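Local coordinates for monosaccharide-transporting ATPase (Actinobacillus succinogenes, PDB 5DTE), which binds the sugar D-allose as the periplasmic solute-binding component of an ABC transporter, to which it probably delivers its cargo for uptake, at residues Asn224-Ile229 with Asp250-Ala255; Asn266-Leu271 with Pro300-Lys305. One frame throughout, in Å; residues are numbered along the deposited sequence.

Contact 1. Residues Asn224-Ile229 with Asp250-Ala255; sequences NDNMAI and DGIPLA. With ALL (beta-D-allopyranose), chain E.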
loop_
_atom_site.group_PDB
_atom_site.type_symbol
_atom_site.label_atom_id
_atom_site.label_comp_id
_atom_site.label_asym_id
_atom_site.label_seq_id
_atom_site.Cartn_x
_atom_site.Cartn_y
_atom_site.Cartn_z
ATOM N N ASN A 224 2.377 7.095 0.720
ATOM C CA ASN A 224 3.330 6.027 0.938
ATOM C C ASN A 224 4.704 6.399 1.376
ATOM O O ASN A 224 5.101 7.543 1.309
ATOM C CB ASN A 224 3.380 5.058 -0.267
ATOM C CG ASN A 224 4.321 5.476 -1.377
ATOM O OD1 ASN A 224 5.392 6.028 -1.189
ATOM N ND2 ASN A 224 4.014 4.953 -2.519
ATOM N N ASP A 225 5.407 5.361 1.811
ATOM C CA ASP A 225 6.741 5.466 2.317
ATOM C C ASP A 225 7.743 6.093 1.352
ATOM O O ASP A 225 8.653 6.800 1.791
ATOM C CB ASP A 225 7.229 4.093 2.727
ATOM C CG ASP A 225 7.273 3.947 4.215
ATOM O OD1 ASP A 225 7.003 4.967 4.890
ATOM O OD2 ASP A 225 7.594 2.850 4.708
ATOM N N ASN A 226 7.636 5.807 0.056
ATOM C CA ASN A 226 8.522 6.456 -0.910
ATOM C C ASN A 226 8.333 7.975 -0.959
ATOM O O ASN A 226 9.315 8.711 -0.891
ATOM C CB ASN A 226 8.332 5.863 -2.311
ATOM C CG ASN A 226 9.001 4.527 -2.463
ATOM O OD1 ASN A 226 9.985 4.248 -1.784
ATOM N ND2 ASN A 226 8.472 3.683 -3.347
ATOM N N MET A 227 7.092 8.450 -1.074
ATOM C CA MET A 227 6.865 9.898 -1.158
ATOM C C MET A 227 7.278 10.628 0.149
ATOM O O MET A 227 7.667 11.805 0.120
ATOM C CB MET A 227 5.402 10.194 -1.508
ATOM C CG MET A 227 4.953 9.551 -2.806
ATOM S SD MET A 227 3.276 9.948 -3.335
ATOM C CE MET A 227 2.296 9.047 -2.151
ATOM N N ALA A 228 7.206 9.926 1.282
ATOM C CA ALA A 228 7.662 10.468 2.564
ATOM C C ALA A 228 9.160 10.752 2.548
ATOM O O ALA A 228 9.624 11.767 3.067
ATOM C CB ALA A 228 7.325 9.506 3.697
ATOM N N ILE A 229 9.907 9.835 1.951
ATOM C CA ILE A 229 11.354 9.948 1.824
ATOM C C ILE A 229 11.726 11.092 0.909
ATOM O O ILE A 229 12.668 11.838 1.174
ATOM C CB ILE A 229 11.958 8.642 1.280
ATOM C CG1 ILE A 229 11.749 7.510 2.299
ATOM C CG2 ILE A 229 13.431 8.836 0.884
ATOM C CD1 ILE A 229 12.765 7.493 3.405
ATOM N N ASP A 250 3.875 2.321 4.823
ATOM C CA ASP A 250 4.255 0.984 4.313
ATOM C C ASP A 250 5.192 0.289 5.311
ATOM O O ASP A 250 5.114 -0.930 5.529
ATOM C CB ASP A 250 4.941 1.013 2.934
ATOM C CG ASP A 250 3.957 1.153 1.786
ATOM O OD1 ASP A 250 2.739 1.128 2.038
ATOM O OD2 ASP A 250 4.404 1.312 0.634
ATOM N N GLY A 251 6.099 1.069 5.890
ATOM C CA GLY A 251 7.074 0.544 6.828
ATOM C C GLY A 251 8.343 -0.053 6.234
ATOM O O GLY A 251 8.936 -0.953 6.837
ATOM N N ILE A 252 8.773 0.438 5.074
ATOM C CA ILE A 252 9.985 -0.089 4.431
ATOM C C ILE A 252 11.181 0.194 5.351
ATOM O O ILE A 252 11.113 1.090 6.197
ATOM C CB ILE A 252 10.223 0.510 2.982
ATOM C CG1 ILE A 252 10.468 2.019 2.996
ATOM C CG2 ILE A 252 9.045 0.226 2.056
ATOM C CD1 ILE A 252 10.506 2.612 1.611
ATOM N N PRO A 253 12.251 -0.604 5.236
ATOM C CA PRO A 253 13.462 -0.435 6.044
ATOM C C PRO A 253 13.965 1.006 6.149
ATOM O O PRO A 253 14.148 1.501 7.259
ATOM C CB PRO A 253 14.497 -1.307 5.320
ATOM C CG PRO A 253 13.738 -2.082 4.265
ATOM C CD PRO A 253 12.279 -1.877 4.507
ATOM N N LEU A 254 14.176 1.667 5.020
ATOM C CA LEU A 254 14.716 3.027 5.016
ATOM C C LEU A 254 13.821 4.063 5.741
ATOM O O LEU A 254 14.321 4.939 6.454
ATOM C CB LEU A 254 14.967 3.468 3.570
ATOM C CG LEU A 254 15.551 4.863 3.384
ATOM C CD1 LEU A 254 16.884 4.994 4.102
ATOM C CD2 LEU A 254 15.644 5.203 1.903
ATOM N N ALA A 255 12.506 3.972 5.543
ATOM C CA ALA A 255 11.546 4.783 6.291
ATOM C C ALA A 255 11.682 4.536 7.796
ATOM O O ALA A 255 11.744 5.470 8.594
ATOM C CB ALA A 255 10.137 4.476 5.834
HETATM C C1 ALL E . -0.109 0.515 -2.593
HETATM C C2 ALL E . 0.526 -0.344 -1.516
HETATM C C3 ALL E . 1.829 0.194 -1.057
HETATM C C4 ALL E . 2.722 0.586 -2.193
HETATM C C5 ALL E . 1.976 1.587 -3.057
HETATM C C6 ALL E . 2.818 2.215 -4.120
HETATM O O1 ALL E . -1.187 -0.115 -3.167
HETATM O O2 ALL E . -0.375 -0.365 -0.387
HETATM O O3 ALL E . 1.583 1.390 -0.253
HETATM O O4 ALL E . 3.937 1.161 -1.690
HETATM O O5 ALL E . 0.862 0.873 -3.669
HETATM O O6 ALL E . 3.079 1.263 -5.130
#

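Contact 2. Residues Asn266-Leu271 with Pro300-Lys305; sequences NTIDQL and PVVVDK. With ALL (beta-D-allopyranose), chain E.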
loop_
_atom_site.group_PDB
_atom_site.type_symbol
_atom_site.label_atom_id
_atom_site.label_comp_id
_atom_site.label_asym_id
_atom_site.label_seq_id
_atom_site.Cartn_x
_atom_site.Cartn_y
_atom_site.Cartn_z
ATOM N N ASN A 266 6.451 9.284 11.746
ATOM C CA ASN A 266 5.948 7.925 11.738
ATOM C C ASN A 266 5.762 7.392 10.336
ATOM O O ASN A 266 5.715 8.154 9.372
ATOM C CB ASN A 266 4.617 7.857 12.472
ATOM C CG ASN A 266 3.477 8.398 11.641
ATOM O OD1 ASN A 266 2.863 7.671 10.849
ATOM N ND2 ASN A 266 3.188 9.680 11.808
ATOM N N THR A 267 5.648 6.072 10.238
ATOM C CA THR A 267 5.135 5.401 9.044
ATOM C C THR A 267 4.225 4.322 9.565
ATOM O O THR A 267 4.270 4.029 10.760
ATOM C CB THR A 267 6.247 4.801 8.179
ATOM O OG1 THR A 267 5.724 4.465 6.889
ATOM C CG2 THR A 267 6.810 3.559 8.824
ATOM N N ILE A 268 3.380 3.753 8.707
ATOM C CA ILE A 268 2.513 2.637 9.119
ATOM C C ILE A 268 3.055 1.339 8.543
ATOM O O ILE A 268 3.115 1.198 7.322
ATOM C CB ILE A 268 1.049 2.818 8.656
ATOM C CG1 ILE A 268 0.327 3.900 9.469
ATOM C CG2 ILE A 268 0.278 1.501 8.761
ATOM C CD1 ILE A 268 -0.311 3.400 10.778
ATOM N N ASP A 269 3.484 0.416 9.410
ATOM C CA ASP A 269 3.919 -0.891 8.942
ATOM C C ASP A 269 2.680 -1.679 8.572
ATOM O O ASP A 269 1.836 -2.002 9.412
ATOM C CB ASP A 269 4.761 -1.649 9.978
ATOM C CG ASP A 269 5.404 -2.929 9.393
ATOM O OD1 ASP A 269 5.397 -3.101 8.150
ATOM O OD2 ASP A 269 5.932 -3.757 10.173
ATOM N N GLN A 270 2.599 -1.973 7.287
ATOM C CA GLN A 270 1.460 -2.623 6.674
ATOM C C GLN A 270 1.592 -4.136 6.786
ATOM O O GLN A 270 0.673 -4.875 6.432
ATOM C CB GLN A 270 1.385 -2.183 5.219
ATOM C CG GLN A 270 0.146 -2.534 4.529
ATOM C CD GLN A 270 0.164 -2.055 3.124
ATOM O OE1 GLN A 270 1.121 -1.416 2.707
ATOM N NE2 GLN A 270 -0.887 -2.363 2.367
ATOM N N LEU A 271 2.753 -4.577 7.276
ATOM C CA LEU A 271 3.081 -5.997 7.405
ATOM C C LEU A 271 2.970 -6.754 6.074
ATOM O O LEU A 271 2.164 -7.687 5.931
ATOM C CB LEU A 271 2.185 -6.630 8.468
ATOM C CG LEU A 271 2.341 -5.858 9.775
ATOM C CD1 LEU A 271 1.420 -6.398 10.819
ATOM C CD2 LEU A 271 3.771 -5.964 10.239
ATOM N N PRO A 300 -2.223 -3.200 11.216
ATOM C CA PRO A 300 -1.035 -2.371 10.983
ATOM C C PRO A 300 -0.402 -1.888 12.276
ATOM O O PRO A 300 -1.079 -1.849 13.297
ATOM C CB PRO A 300 -1.590 -1.193 10.182
ATOM C CG PRO A 300 -3.009 -1.096 10.629
ATOM C CD PRO A 300 -3.458 -2.505 10.817
ATOM N N VAL A 301 0.877 -1.530 12.231
ATOM C CA VAL A 301 1.552 -0.964 13.391
ATOM C C VAL A 301 1.864 0.488 13.099
ATOM O O VAL A 301 2.295 0.807 11.996
ATOM C CB VAL A 301 2.877 -1.692 13.735
ATOM C CG1 VAL A 301 3.267 -1.416 15.158
ATOM C CG2 VAL A 301 2.760 -3.187 13.505
ATOM N N VAL A 302 1.639 1.363 14.082
ATOM C CA VAL A 302 2.102 2.757 14.026
ATOM C C VAL A 302 3.547 2.878 14.509
ATOM O O VAL A 302 3.814 2.729 15.698
ATOM C CB VAL A 302 1.231 3.686 14.879
ATOM C CG1 VAL A 302 1.763 5.087 14.797
ATOM C CG2 VAL A 302 -0.202 3.653 14.400
ATOM N N VAL A 303 4.475 3.144 13.591
ATOM C CA VAL A 303 5.900 3.094 13.908
ATOM C C VAL A 303 6.519 4.477 14.124
ATOM O O VAL A 303 6.829 5.202 13.177
ATOM C CB VAL A 303 6.684 2.371 12.813
ATOM C CG1 VAL A 303 8.148 2.325 13.171
ATOM C CG2 VAL A 303 6.170 0.997 12.658
ATOM N N ASP A 304 6.696 4.828 15.388
ATOM C CA ASP A 304 7.297 6.090 15.767
ATOM C C ASP A 304 8.461 5.773 16.685
ATOM O O ASP A 304 8.666 4.608 17.028
ATOM C CB ASP A 304 6.278 7.015 16.438
ATOM C CG ASP A 304 5.575 6.371 17.636
ATOM O OD1 ASP A 304 6.002 5.274 18.071
ATOM O OD2 ASP A 304 4.596 6.973 18.153
ATOM N N LYS A 305 9.199 6.799 17.101
ATOM C CA LYS A 305 10.516 6.608 17.713
ATOM C C LYS A 305 10.552 5.627 18.908
ATOM O O LYS A 305 11.573 4.980 19.139
ATOM C CB LYS A 305 11.084 7.976 18.120
ATOM C CG LYS A 305 12.418 7.944 18.830
ATOM C CD LYS A 305 13.552 7.459 17.933
ATOM C CE LYS A 305 14.816 7.180 18.767
ATOM N NZ LYS A 305 15.978 6.625 18.003
HETATM C C1 ALL E . -0.109 0.515 -2.593
HETATM C C2 ALL E . 0.526 -0.344 -1.516
HETATM C C3 ALL E . 1.829 0.194 -1.057
HETATM C C4 ALL E . 2.722 0.586 -2.193
HETATM C C5 ALL E . 1.976 1.587 -3.057
HETATM C C6 ALL E . 2.818 2.215 -4.120
HETATM O O1 ALL E . -1.187 -0.115 -3.167
HETATM O O2 ALL E . -0.375 -0.365 -0.387
HETATM O O3 ALL E . 1.583 1.390 -0.253
HETATM O O4 ALL E . 3.937 1.161 -1.690
HETATM O O5 ALL E . 0.862 0.873 -3.669
HETATM O O6 ALL E . 3.079 1.263 -5.130
#

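Contact 1. Residues Asn224-Ile229 with Asp250-Ala255
D225 reaches across to the turn D250-G251-I252 and does most of the work here. Its CB lies against apolar neighbours, with I252 CD1 and the CB of D250 each 3.8 Å from D225 CB. One bond further out, the carboxylate carbon sits beside A255, whose methyl group faces both oxygens. At the tip the two oxygens part company. D225 OD2 takes the backbone N-H of I252 at 2.7 Å, nearly in line with its own C-O bond, and also receives a weak bond from G251 N. D225 OD1 turns elsewhere, to the hydroxyl of T267. Because I252 is the N-cap of helix 253-261, the carboxylate stands at the start of that helix, where the dipole would be expected to suit a negative charge.

The two segments follow neighbouring parallel strands, 219-222 and 245-247, linked by helix 225-237 in a beta-alpha-beta crossover; both turns therefore lie at the C-terminal ends of the sheet's strands, facing the sugar, as in other periplasmic sugar-binding proteins. N224 caps helix 225-237, its OD1 accepting from M227 N at 3.0 Å, with that donor N lying 28° out of the carbonyl plane. N224 ND2, which makes a weak bond to the carbonyl of W198, also comes within 3.4 Å of ALL C6. D250 holds the sugar with both carboxylate oxygens: OD1 accepts from ALL O3 at 2.6 Å, and OD2 from ALL O4, modelled so short that its length is doubtful at this resolution. Its chi1 of -80° sets CG beside the backbone N and sends the carboxylate to the ligand while its CB stays packed on D225.

One turn into helix 225-237, the contact becomes mainly apolar. I229 CD1 meets L254 CG at 3.8 Å, the two side chains crossing at a slant, and I229 also rests on M264.

Contact 2. Residues Asn266-Leu271 with Pro300-Lys305
I268 meets both P300 and V302 because its first torsion (chi1 -73°) sets CG2 anti to the backbone N and CG1 beside it. The CG2 branch lies alongside the proline ring, pointing the same way, with I268 CG2 3.6 Å from P300 CB. The other branch turns at chi2 -86° and brings I268 CD1 to V302 CG2, also at 3.6 Å, across a slanting approach.

Beneath these side chains the backbones form a short two-stranded antiparallel sheet, with the strand directions 144° apart. T267 with V303 and D269 with V301 are hydrogen-bonded pairs, and I268 with V302 is the non-hydrogen-bonded pair between them. Of the four bonds, V303 N to T267 O is 3.0 Å, whereas T267 N to V303 O is longer at 3.3 Å. CA-H groups add to the grip: I268 CA approaches V301 O at 3.4 Å.

On the other face T267 CG2 and V303 CB stand side by side, and D269 CB packs against V303 CG2 at 4.0 Å. D269 then opens an Asx turn, its OD1 accepting from L271 N at 3.2 Å from well above the carboxylate plane; its OD2 bonds to the hydroxyl of Y311. Just past the strand, Q270 begins its side chain away from strand 301-303, and the extended chain ends in the sugar pocket.

Strand 267-269 leads by way of Q270 and L271 into helix 272-287, and strand 301-303 comes back from strand 295-297 at the edge of the six-stranded parallel sheet, so the pair lies where two of the chain crossings between the lobes probably run, as in related binding proteins. Helix 138-152 covers the face of I268 through E145, while I256 of helix 253-261 packs against T267 and V303.

How the contacts relate
Contact 1 is the more deeply buried and sits at the sugar; contact 2 lies further out and is only partly buried. They share the neighbourhood of helix 253-261, which begins in contact 1 and leads on to strand 267-269. They also touch directly, through D225 with T267 and through D250 N, which probably bonds to I268 O. The chemistry differs with the place. In 224-229 with 250-255, carboxylates meet backbone N-H groups and sugar hydroxyls; in 266-271 with 300-305, backbone pairing and branched aliphatic side chains dominate, and just Q270 approaches the allose.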